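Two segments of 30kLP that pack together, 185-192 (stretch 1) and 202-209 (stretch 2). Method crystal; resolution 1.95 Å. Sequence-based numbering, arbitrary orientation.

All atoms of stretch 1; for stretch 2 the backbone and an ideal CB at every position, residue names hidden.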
# COMPACT_ATOMS: atom_id res chain seq x y z
N PRO A 185 21.48 7.10 -5.88
CA PRO A 185 22.13 6.65 -4.65
C PRO A 185 21.47 7.15 -3.36
O PRO A 185 22.17 7.44 -2.37
CB PRO A 185 23.55 7.22 -4.78
CG PRO A 185 23.39 8.45 -5.57
CD PRO A 185 22.20 8.25 -6.48
N LEU A 186 20.13 7.20 -3.36
CA LEU A 186 19.37 7.84 -2.29
C LEU A 186 18.69 6.79 -1.40
O LEU A 186 18.62 5.61 -1.74
CB LEU A 186 18.35 8.82 -2.87
CG LEU A 186 18.80 9.88 -3.88
CD1 LEU A 186 17.69 10.19 -4.89
CD2 LEU A 186 19.24 11.16 -3.19
N GLY A 187 18.17 7.23 -0.26
CA GLY A 187 17.70 6.33 0.74
C GLY A 187 16.18 6.20 0.71
O GLY A 187 15.54 6.28 -0.35
N ALA A 188 15.64 6.03 1.90
CA ALA A 188 14.22 5.79 2.10
C ALA A 188 13.40 7.03 1.77
O ALA A 188 13.88 8.17 1.93
CB ALA A 188 14.01 5.36 3.53
N MET A 189 12.18 6.81 1.28
CA MET A 189 11.28 7.89 0.98
C MET A 189 10.01 7.71 1.80
O MET A 189 9.47 6.61 1.85
CB MET A 189 10.91 7.91 -0.52
CG MET A 189 9.75 8.90 -0.87
SD MET A 189 9.11 8.82 -2.59
CE MET A 189 10.57 9.27 -3.47
N GLU A 190 9.53 8.80 2.40
CA GLU A 190 8.17 8.83 2.99
C GLU A 190 7.32 9.65 2.01
O GLU A 190 7.77 10.70 1.56
CB GLU A 190 8.20 9.61 4.30
CG GLU A 190 8.94 8.97 5.44
CD GLU A 190 8.92 9.88 6.67
OE1 GLU A 190 7.83 10.27 7.11
OE2 GLU A 190 9.99 10.18 7.21
N LEU A 191 6.10 9.22 1.74
CA LEU A 191 5.24 9.91 0.78
C LEU A 191 3.83 9.95 1.30
O LEU A 191 3.27 8.89 1.63
CB LEU A 191 5.28 9.16 -0.57
CG LEU A 191 4.36 9.61 -1.70
CD1 LEU A 191 4.73 11.05 -2.12
CD2 LEU A 191 4.47 8.62 -2.86
N TYR A 192 3.23 11.15 1.33
CA TYR A 192 1.87 11.36 1.89
C TYR A 192 1.05 12.12 0.86
O TYR A 192 1.50 13.19 0.42
CB TYR A 192 1.95 12.12 3.24
CG TYR A 192 2.89 11.41 4.19
CD1 TYR A 192 2.47 10.26 4.88
CD2 TYR A 192 4.21 11.85 4.36
CE1 TYR A 192 3.37 9.57 5.74
CE2 TYR A 192 5.10 11.14 5.23
CZ TYR A 192 4.65 10.01 5.89
OH TYR A 192 5.52 9.30 6.74
N UNK A 202 0.80 16.02 -2.87
CA UNK A 202 1.66 15.21 -1.96
C UNK A 202 2.78 15.97 -1.29
O UNK A 202 3.17 17.06 -1.74
CB UNK A 202 2.28 14.05 -2.74
N UNK A 203 3.30 15.38 -0.20
CA UNK A 203 4.53 15.84 0.41
C UNK A 203 5.35 14.58 0.52
O UNK A 203 4.82 13.50 0.82
CB UNK A 203 4.32 16.54 1.76
N UNK A 204 6.65 14.73 0.34
CA UNK A 204 7.55 13.60 0.55
C UNK A 204 8.84 14.07 1.20
O UNK A 204 9.21 15.27 1.14
CB UNK A 204 7.85 12.89 -0.77
N UNK A 205 9.49 13.12 1.85
CA UNK A 205 10.80 13.32 2.36
C UNK A 205 11.65 12.20 1.78
O UNK A 205 11.23 11.03 1.75
CB UNK A 205 10.82 13.34 3.89
N UNK A 206 12.86 12.53 1.34
CA UNK A 206 13.74 11.55 0.73
C UNK A 206 15.10 11.65 1.42
O UNK A 206 15.68 12.75 1.52
CB UNK A 206 13.86 11.77 -0.78
N UNK A 207 15.60 10.51 1.89
CA UNK A 207 16.86 10.46 2.59
C UNK A 207 17.98 10.64 1.56
O UNK A 207 18.03 9.93 0.54
CB UNK A 207 17.01 9.15 3.36
N UNK A 208 18.84 11.63 1.78
CA UNK A 208 19.90 11.96 0.84
C UNK A 208 21.26 11.34 1.21
O UNK A 208 22.15 11.25 0.37
CB UNK A 208 20.04 13.48 0.75
N UNK A 209 21.41 10.93 2.47
CA UNK A 209 22.72 10.47 2.97
C UNK A 209 23.70 11.61 3.18
O UNK A 209 23.35 12.63 3.76
CB UNK A 209 23.33 9.46 2.00

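The two segments run antiparallel, and main-chain hydrogen bonds join them whatever the side chains are; within the paired strands, the face a CB points to guides the choice.

Position 202 directs its CA-to-CB bond toward stretch 1, where the ideal CB lies 3.9 Å from Leu 191 CD1. A sizeable apolar or aromatic group could cover that methyl. The residue is Tyr 202, chi1 p; its CD2 comes within 3.8 Å of Leu 191 CD1, while the end of the side chain leads away.

Position 203 pairs with Tyr 192 and shares its face of the sheet. The backbone is extended and no stretch 1 side chain crowds the CB, so beta-branched or polar residues would suit equally. Thr 203 occupies it, its OG1 hydrogen-bonded elsewhere in the structure. Tyr 192 N donates to Thr 203 O, and Thr 203 N to Tyr 192 O, both at 2.9 Å.

Position 204 lies on the face of Met 189 and Leu 191, its ideal CB 3.9 Å from Leu 191 CD1 and 4.4 Å from Met 189 CG. Such apolar surroundings favour leucine, isoleucine, valine or methionine. Leu 204 sets its CB 3.8 Å from Leu 191 CD1 and its CD2 4.2 Å from Met 189 SD.

Position 205 faces the same way as Glu 190, whose carboxylate offers acceptors. Small or polar residues would fit, particularly one with a hydroxyl or another donor. In Ser 205, one water lies 2.7 Å from Ser 205 OG and donates to Glu 190 OE2, also at 2.7 Å, linking the side chains without direct contact between their polar groups.

Position 206 returns to the apolar face, opposite Met 189 and with the Leu 186 side chain nearby. A branched aliphatic chain or methionine could bridge them. Leu 206, chi1 t, does this with both methyls: CD1 lies 4.1 Å from Met 189 CB, and CD2 3.7 Å from Leu 186 CD1.

Position 207 points its CB toward stretch 1, the ideal CB 3.9 Å from Gly 187 CA. Any flexible chain that can turn outward would serve; Gln 207 does, its end leading away. An ideal CB on Gly 187 would stand 2.9 Å from Gln 207 CB, a clash, so the glycine makes room. Gly 187 N donates to Gln 207 O at 2.8 Å.

Position 208 points away, yet a long aliphatic chain could curl back. Leu 208 brings CD2 to 3.5 Å from Leu 186 CD2.

At 209 the positive phi (73°) favours glycine, and Gly 209 is found.

Stretch 2 (202-209) YTLSLQLG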
# COMPACT_ATOMS: atom_id res chain seq x y z
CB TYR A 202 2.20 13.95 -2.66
CG TYR A 202 3.11 14.24 -3.81
CD1 TYR A 202 2.62 14.23 -5.12
CD2 TYR A 202 4.47 14.53 -3.61
CE1 TYR A 202 3.44 14.50 -6.19
CE2 TYR A 202 5.29 14.81 -4.68
CZ TYR A 202 4.77 14.78 -5.97
OH TYR A 202 5.58 15.05 -7.03
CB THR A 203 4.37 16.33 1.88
OG1 THR A 203 3.30 17.25 1.98
CG2 THR A 203 5.63 17.04 2.34
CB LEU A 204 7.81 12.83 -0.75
CG LEU A 204 8.58 13.48 -1.92
CD1 LEU A 204 10.12 13.40 -1.72
CD2 LEU A 204 8.21 12.82 -3.24
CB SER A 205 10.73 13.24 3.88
OG SER A 205 12.01 13.44 4.45
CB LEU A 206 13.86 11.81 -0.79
CG LEU A 206 14.88 11.04 -1.62
CD1 LEU A 206 14.52 9.55 -1.71
CD2 LEU A 206 14.89 11.67 -3.04
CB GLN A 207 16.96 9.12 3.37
CG GLN A 207 17.97 9.13 4.53
CD GLN A 207 17.49 9.91 5.77
OE1 GLN A 207 16.40 9.68 6.31
NE2 GLN A 207 18.31 10.84 6.22
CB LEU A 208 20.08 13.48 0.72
CG LEU A 208 18.91 14.33 0.18
CD1 LEU A 208 19.20 15.82 0.36
CD2 LEU A 208 18.61 14.02 -1.29
O HOH W 1 12.80 9.39 4.12
O HOH W 2 12.18 11.12 5.90
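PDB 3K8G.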